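Local atomic coordinates of pyruvate carboxylase n-terminal domain (PDB entry 1ULZ), a protein that forms the biotin carboxylase subunit of pyruvate carboxylase, an enzyme component built around an ATP-grasp fold. Residues L60-I65 with N87-K92; L156-G161 with G194-E199. The protein carries 1 engineered substitution. One frame throughout, in Å; residues are numbered along the deposited sequence.

Contact 1: residues L60-I65 with N87-K92; sequences LNKQRI and NAEFAK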
loop_
_atom_site.group_PDB
_atom_site.type_symbol
_atom_site.label_atom_id
_atom_site.label_comp_id
_atom_site.label_asym_id
_atom_site.label_seq_id
_atom_site.Cartn_x
_atom_site.Cartn_y
_atom_site.Cartn_z
ATOM N N LEU A 60 -0.517 -7.116 -31.500
ATOM C CA LEU A 60 0.245 -8.231 -32.060
ATOM C C LEU A 60 0.951 -7.957 -33.374
ATOM O O LEU A 60 1.665 -8.824 -33.884
ATOM C CB LEU A 60 -0.658 -9.457 -32.235
ATOM C CG LEU A 60 -1.305 -10.040 -30.976
ATOM C CD1 LEU A 60 -2.182 -11.224 -31.361
ATOM C CD2 LEU A 60 -0.223 -10.474 -29.984
ATOM N N ASN A 61 0.755 -6.772 -33.939
ATOM C CA ASN A 61 1.405 -6.456 -35.201
ATOM C C ASN A 61 2.823 -5.982 -34.923
ATOM O O ASN A 61 3.065 -4.809 -34.636
ATOM C CB ASN A 61 0.624 -5.386 -35.963
ATOM C CG ASN A 61 1.052 -5.291 -37.411
ATOM O OD1 ASN A 61 2.228 -5.087 -37.703
ATOM N ND2 ASN A 61 0.099 -5.447 -38.328
ATOM N N LYS A 62 3.757 -6.920 -35.013
ATOM C CA LYS A 62 5.166 -6.662 -34.747
ATOM C C LYS A 62 5.800 -5.470 -35.470
ATOM O O LYS A 62 6.411 -4.602 -34.839
ATOM C CB LYS A 62 5.977 -7.931 -35.041
ATOM C CG LYS A 62 5.624 -9.115 -34.152
ATOM C CD LYS A 62 6.589 -10.285 -34.355
ATOM C CE LYS A 62 6.512 -10.838 -35.769
ATOM N NZ LYS A 62 5.171 -11.442 -36.032
ATOM N N GLN A 63 5.656 -5.420 -36.788
ATOM C CA GLN A 63 6.260 -4.345 -37.565
ATOM C C GLN A 63 5.645 -2.968 -37.339
ATOM O O GLN A 63 6.360 -1.972 -37.270
ATOM C CB GLN A 63 6.217 -4.689 -39.055
ATOM C CG GLN A 63 7.025 -3.737 -39.900
ATOM C CD GLN A 63 8.476 -3.701 -39.465
ATOM O OE1 GLN A 63 9.108 -4.747 -39.318
ATOM N NE2 GLN A 63 9.015 -2.499 -39.262
ATOM N N ARG A 64 4.324 -2.899 -37.230
ATOM C CA ARG A 64 3.675 -1.608 -37.010
ATOM C C ARG A 64 4.140 -0.984 -35.696
ATOM O O ARG A 64 4.397 0.222 -35.619
ATOM C CB ARG A 64 2.152 -1.762 -36.979
ATOM C CG ARG A 64 1.435 -0.430 -36.873
ATOM C CD ARG A 64 -0.074 -0.583 -36.798
ATOM N NE ARG A 64 -0.644 -1.078 -38.045
ATOM C CZ ARG A 64 -1.348 -2.200 -38.144
ATOM N NH1 ARG A 64 -1.835 -2.583 -39.319
ATOM N NH2 ARG A 64 -1.560 -2.942 -37.063
ATOM N N ILE A 65 4.253 -1.817 -34.667
ATOM C CA ILE A 65 4.676 -1.353 -33.354
ATOM C C ILE A 65 6.127 -0.883 -33.375
ATOM O O ILE A 65 6.460 0.156 -32.800
ATOM C CB ILE A 65 4.463 -2.460 -32.298
ATOM C CG1 ILE A 65 2.958 -2.628 -32.048
ATOM C CG2 ILE A 65 5.193 -2.113 -31.003
ATOM C CD1 ILE A 65 2.590 -3.851 -31.243
ATOM N N ASN A 87 7.504 -13.438 -27.452
ATOM C CA ASN A 87 7.644 -13.642 -28.889
ATOM C C ASN A 87 9.115 -13.393 -29.229
ATOM O O ASN A 87 9.536 -12.244 -29.384
ATOM C CB ASN A 87 6.756 -12.645 -29.637
ATOM C CG ASN A 87 6.706 -12.905 -31.125
ATOM O OD1 ASN A 87 7.736 -12.931 -31.802
ATOM N ND2 ASN A 87 5.502 -13.092 -31.650
ATOM N N ALA A 88 9.895 -14.466 -29.337
ATOM C CA ALA A 88 11.323 -14.343 -29.633
ATOM C C ALA A 88 11.577 -13.554 -30.909
ATOM O O ALA A 88 12.546 -12.807 -30.999
ATOM C CB ALA A 88 11.969 -15.727 -29.728
ATOM N N GLU A 89 10.695 -13.705 -31.890
ATOM C CA GLU A 89 10.838 -12.997 -33.161
ATOM C C GLU A 89 10.748 -11.482 -32.978
ATOM O O GLU A 89 11.574 -10.732 -33.500
ATOM C CB GLU A 89 9.757 -13.467 -34.144
ATOM C CG GLU A 89 9.949 -12.978 -35.564
ATOM C CD GLU A 89 8.849 -13.458 -36.511
ATOM O OE1 GLU A 89 8.913 -13.109 -37.709
ATOM O OE2 GLU A 89 7.923 -14.180 -36.062
ATOM N N PHE A 90 9.736 -11.035 -32.240
ATOM C CA PHE A 90 9.550 -9.611 -31.991
ATOM C C PHE A 90 10.771 -9.049 -31.273
ATOM O O PHE A 90 11.281 -7.988 -31.628
ATOM C CB PHE A 90 8.290 -9.381 -31.144
ATOM C CG PHE A 90 8.025 -7.933 -30.829
ATOM C CD1 PHE A 90 7.907 -6.997 -31.848
ATOM C CD2 PHE A 90 7.896 -7.509 -29.513
ATOM C CE1 PHE A 90 7.666 -5.664 -31.557
ATOM C CE2 PHE A 90 7.654 -6.179 -29.213
ATOM C CZ PHE A 90 7.540 -5.253 -30.230
ATOM N N ALA A 91 11.239 -9.772 -30.259
ATOM C CA ALA A 91 12.406 -9.347 -29.498
ATOM C C ALA A 91 13.607 -9.192 -30.434
ATOM O O ALA A 91 14.379 -8.241 -30.314
ATOM C CB ALA A 91 12.715 -10.364 -28.403
ATOM N N LYS A 92 13.751 -10.127 -31.370
ATOM C CA LYS A 92 14.854 -10.087 -32.331
ATOM C C LYS A 92 14.708 -8.850 -33.223
ATOM O O LYS A 92 15.660 -8.089 -33.419
ATOM C CB LYS A 92 14.844 -11.364 -33.177
ATOM C CG LYS A 92 15.977 -11.503 -34.186
ATOM C CD LYS A 92 15.897 -12.869 -34.877
ATOM C CE LYS A 92 16.967 -13.048 -35.962
ATOM N NZ LYS A 92 16.778 -12.095 -37.100
HETATM O O HOH W 1 5.055 -13.577 -34.492
#

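Contact 2: residues L156-G161 with G194-E199; sequences LKATAG and GDLLLE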
loop_
_atom_site.group_PDB
_atom_site.type_symbol
_atom_site.label_atom_id
_atom_site.label_comp_id
_atom_site.label_asym_id
_atom_site.label_seq_id
_atom_site.Cartn_x
_atom_site.Cartn_y
_atom_site.Cartn_z
ATOM N N LEU A 156 1.415 -44.366 -16.564
ATOM C CA LEU A 156 1.761 -45.093 -17.781
ATOM C C LEU A 156 0.895 -44.518 -18.897
ATOM O O LEU A 156 -0.305 -44.335 -18.708
ATOM C CB LEU A 156 1.461 -46.582 -17.607
ATOM C CG LEU A 156 1.764 -47.512 -18.781
ATOM C CD1 LEU A 156 3.260 -47.535 -19.045
ATOM C CD2 LEU A 156 1.253 -48.919 -18.461
ATOM N N LYS A 157 1.488 -44.221 -20.050
ATOM C CA LYS A 157 0.702 -43.678 -21.152
ATOM C C LYS A 157 1.269 -44.003 -22.524
ATOM O O LYS A 157 2.480 -43.956 -22.737
ATOM C CB LYS A 157 0.548 -42.160 -21.010
ATOM C CG LYS A 157 1.807 -41.347 -21.271
ATOM C CD LYS A 157 1.551 -39.862 -20.959
ATOM C CE LYS A 157 2.656 -38.947 -21.494
ATOM N NZ LYS A 157 2.165 -38.134 -22.667
ATOM N N ALA A 158 0.376 -44.337 -23.449
ATOM C CA ALA A 158 0.763 -44.670 -24.814
ATOM C C ALA A 158 0.885 -43.381 -25.619
ATOM O O ALA A 158 0.060 -42.475 -25.485
ATOM C CB ALA A 158 -0.275 -45.591 -25.437
ATOM N N THR A 159 1.916 -43.287 -26.449
ATOM C CA THR A 159 2.105 -42.083 -27.243
ATOM C C THR A 159 2.154 -42.369 -28.737
ATOM O O THR A 159 2.512 -41.496 -29.520
ATOM C CB THR A 159 3.395 -41.346 -26.838
ATOM O OG1 THR A 159 4.532 -42.137 -27.204
ATOM C CG2 THR A 159 3.414 -41.107 -25.328
ATOM N N ALA A 160 1.796 -43.587 -29.131
ATOM C CA ALA A 160 1.785 -43.954 -30.542
ATOM C C ALA A 160 0.749 -45.052 -30.772
ATOM O O ALA A 160 0.226 -45.626 -29.815
ATOM C CB ALA A 160 3.168 -44.430 -30.972
ATOM N N GLY A 161 0.448 -45.335 -32.037
ATOM C CA GLY A 161 -0.529 -46.363 -32.355
ATOM C C GLY A 161 -1.965 -45.916 -32.146
ATOM O O GLY A 161 -2.224 -44.817 -31.649
ATOM N N GLY A 194 3.008 -48.931 -29.092
ATOM C CA GLY A 194 2.325 -48.045 -28.169
ATOM C C GLY A 194 3.253 -46.924 -27.744
ATOM O O GLY A 194 2.798 -45.823 -27.413
ATOM N N ASP A 195 4.559 -47.190 -27.775
ATOM C CA ASP A 195 5.535 -46.190 -27.361
ATOM C C ASP A 195 5.120 -45.744 -25.971
ATOM O O ASP A 195 4.858 -44.566 -25.728
ATOM C CB ASP A 195 5.524 -45.002 -28.325
ATOM C CG ASP A 195 6.311 -45.275 -29.593
ATOM O OD1 ASP A 195 6.636 -46.458 -29.849
ATOM O OD2 ASP A 195 6.602 -44.309 -30.332
ATOM N N LEU A 196 5.048 -46.710 -25.066
ATOM C CA LEU A 196 4.645 -46.450 -23.693
ATOM C C LEU A 196 5.711 -45.705 -22.910
ATOM O O LEU A 196 6.888 -46.057 -22.951
ATOM C CB LEU A 196 4.323 -47.765 -22.981
ATOM C CG LEU A 196 3.240 -48.631 -23.624
ATOM C CD1 LEU A 196 2.999 -49.871 -22.764
ATOM C CD2 LEU A 196 1.966 -47.827 -23.760
ATOM N N LEU A 197 5.278 -44.671 -22.196
ATOM C CA LEU A 197 6.164 -43.866 -21.371
ATOM C C LEU A 197 5.681 -43.995 -19.928
ATOM O O LEU A 197 4.485 -44.171 -19.686
ATOM C CB LEU A 197 6.092 -42.394 -21.792
ATOM C CG LEU A 197 6.473 -42.000 -23.222
ATOM C CD1 LEU A 197 6.157 -40.523 -23.434
ATOM C CD2 LEU A 197 7.955 -42.270 -23.467
ATOM N N LEU A 198 6.604 -43.926 -18.976
ATOM C CA LEU A 198 6.253 -43.997 -17.560
ATOM C C LEU A 198 6.747 -42.690 -16.929
ATOM O O LEU A 198 7.784 -42.162 -17.324
ATOM C CB LEU A 198 6.936 -45.191 -16.876
ATOM C CG LEU A 198 6.360 -45.567 -15.504
ATOM C CD1 LEU A 198 5.028 -46.267 -15.704
ATOM C CD2 LEU A 198 7.304 -46.482 -14.742
ATOM N N GLU A 199 6.006 -42.174 -15.957
ATOM C CA GLU A 199 6.375 -40.929 -15.289
ATOM C C GLU A 199 5.922 -40.989 -13.838
ATOM O O GLU A 199 4.934 -41.634 -13.524
ATOM C CB GLU A 199 5.687 -39.744 -15.989
ATOM C CG GLU A 199 5.858 -38.393 -15.304
ATOM C CD GLU A 199 4.747 -37.403 -15.672
ATOM O OE1 GLU A 199 4.493 -37.212 -16.886
ATOM O OE2 GLU A 199 4.129 -36.824 -14.744
#

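Contact 1: residues L60-I65 with N87-K92
The N-terminal turns of two helices, 62-71 and 88-96, meet here within the N-terminal domain of the biotin carboxylase fold, and Lys-62 and Phe-90 do most of the touching. Their side chains slide past each other in opposite directions: Lys-62 CD lies 3.7 Å from Phe-90 CB, while farther back Lys-62 CB sits 3.8 Å from Phe-90 CD1. The ring also turns its edge to the backbone of the first helix, Lys-62 O lying near the ring plane at 3.7 Å from Phe-90 CE1. Beyond it, Ile-65 CG2 approaches Phe-90 CZ obliquely at 4.0 Å.

With chi3 -63° and chi4 -65°, the lysine chain bends at its last two torsions and delivers CE and NZ to the start of the second helix. The extended Glu-89 crosses it at about a right angle, its carboxylate against Lys-62 CE. The salt bridge from Lys-62 NZ to Glu-89 OE2 is long, at 3.9 Å. A water closes the gap, accepting from Lys-62 NZ at 2.6 Å and from Asn-87 ND2, and donating weakly to Glu-89 OE2.

Asn-87 is the N-cap of helix 88-96: its OD1 accepts from Phe-90 N at 2.8 Å, the donor standing above the carbonyl plane. Asn-61 caps helix 62-71 in the same way, through Arg-64 N. Leu-84 touches both Lys-62 and Phe-90. The lysine thus serves two ends, its methylenes lying alongside Phe-90 CB and CD1 and its ammonium meeting Glu-89 through a long salt bridge and a weakly donating water, so the charge pairing is probably modest beside the apolar contact.

Contact 2: residues L156-G161 with G194-E199
Thr-159 has OG1 between its own backbone N and carbonyl carbon (chi1 68°), which brings the hydroxyl to Asp-195 O; Leu-197, with CG anti to its carbonyl carbon (chi1 -60°), sets CG beside the threonine methyl. The hydroxyl donates to Asp-195 O at 2.9 Å, in the carbonyl plane and on a lone pair. Thr-159 N also reaches this oxygen, from well above the plane. It lies nearly on the line of the Gly-194 C=O, 2.9 Å from Gly-194 O, though its N-H, shared between the two oxygens, is bent (142°). Ala-160 N adds a weak bond to Gly-194 O. Thr-159 CG2 presses on Leu-197 CD1 at 3.4 Å, tighter than usual for carbons, the two side chains crossing at about a right angle. Ala-160 CB rests 3.5 Å from Asp-195 OD2.

Leu-156, Ala-158, Leu-196 and Leu-198 share one face, where Tyr-180 of helix 173-189 covers Leu-156 and Leu-196. Leu-196 CD2 lies 3.6 Å from Ala-158 CB, and Leu-156 CD1 meets Leu-198 CD1 at 4.0 Å. Lys-157 and Leu-197, on the opposite face, exchange two backbone bonds. This hydrogen-bonded antiparallel pair joins the central and an outer strand of the small three-stranded sheet in the ATP-grasp domain.

Contacts 1 and 2 follow one another along the chain and belong to different family regions: 60-65 with 87-92 to the N-terminal biotin carboxylase domain, 156-161 with 194-199 to the ATP-grasp range. Their centres are 38 Å apart and their nearest atoms about 25 Å, so neither touches the other. Contact 1 joins helices beside a five-stranded parallel sheet, whereas contact 2 pairs strands inside a small antiparallel sheet that stands out from the body of the chain, its centre 29 Å from the chain centre against 21 Å for contact 1. One relies on side chains and a water, the other largely on main-chain bonds.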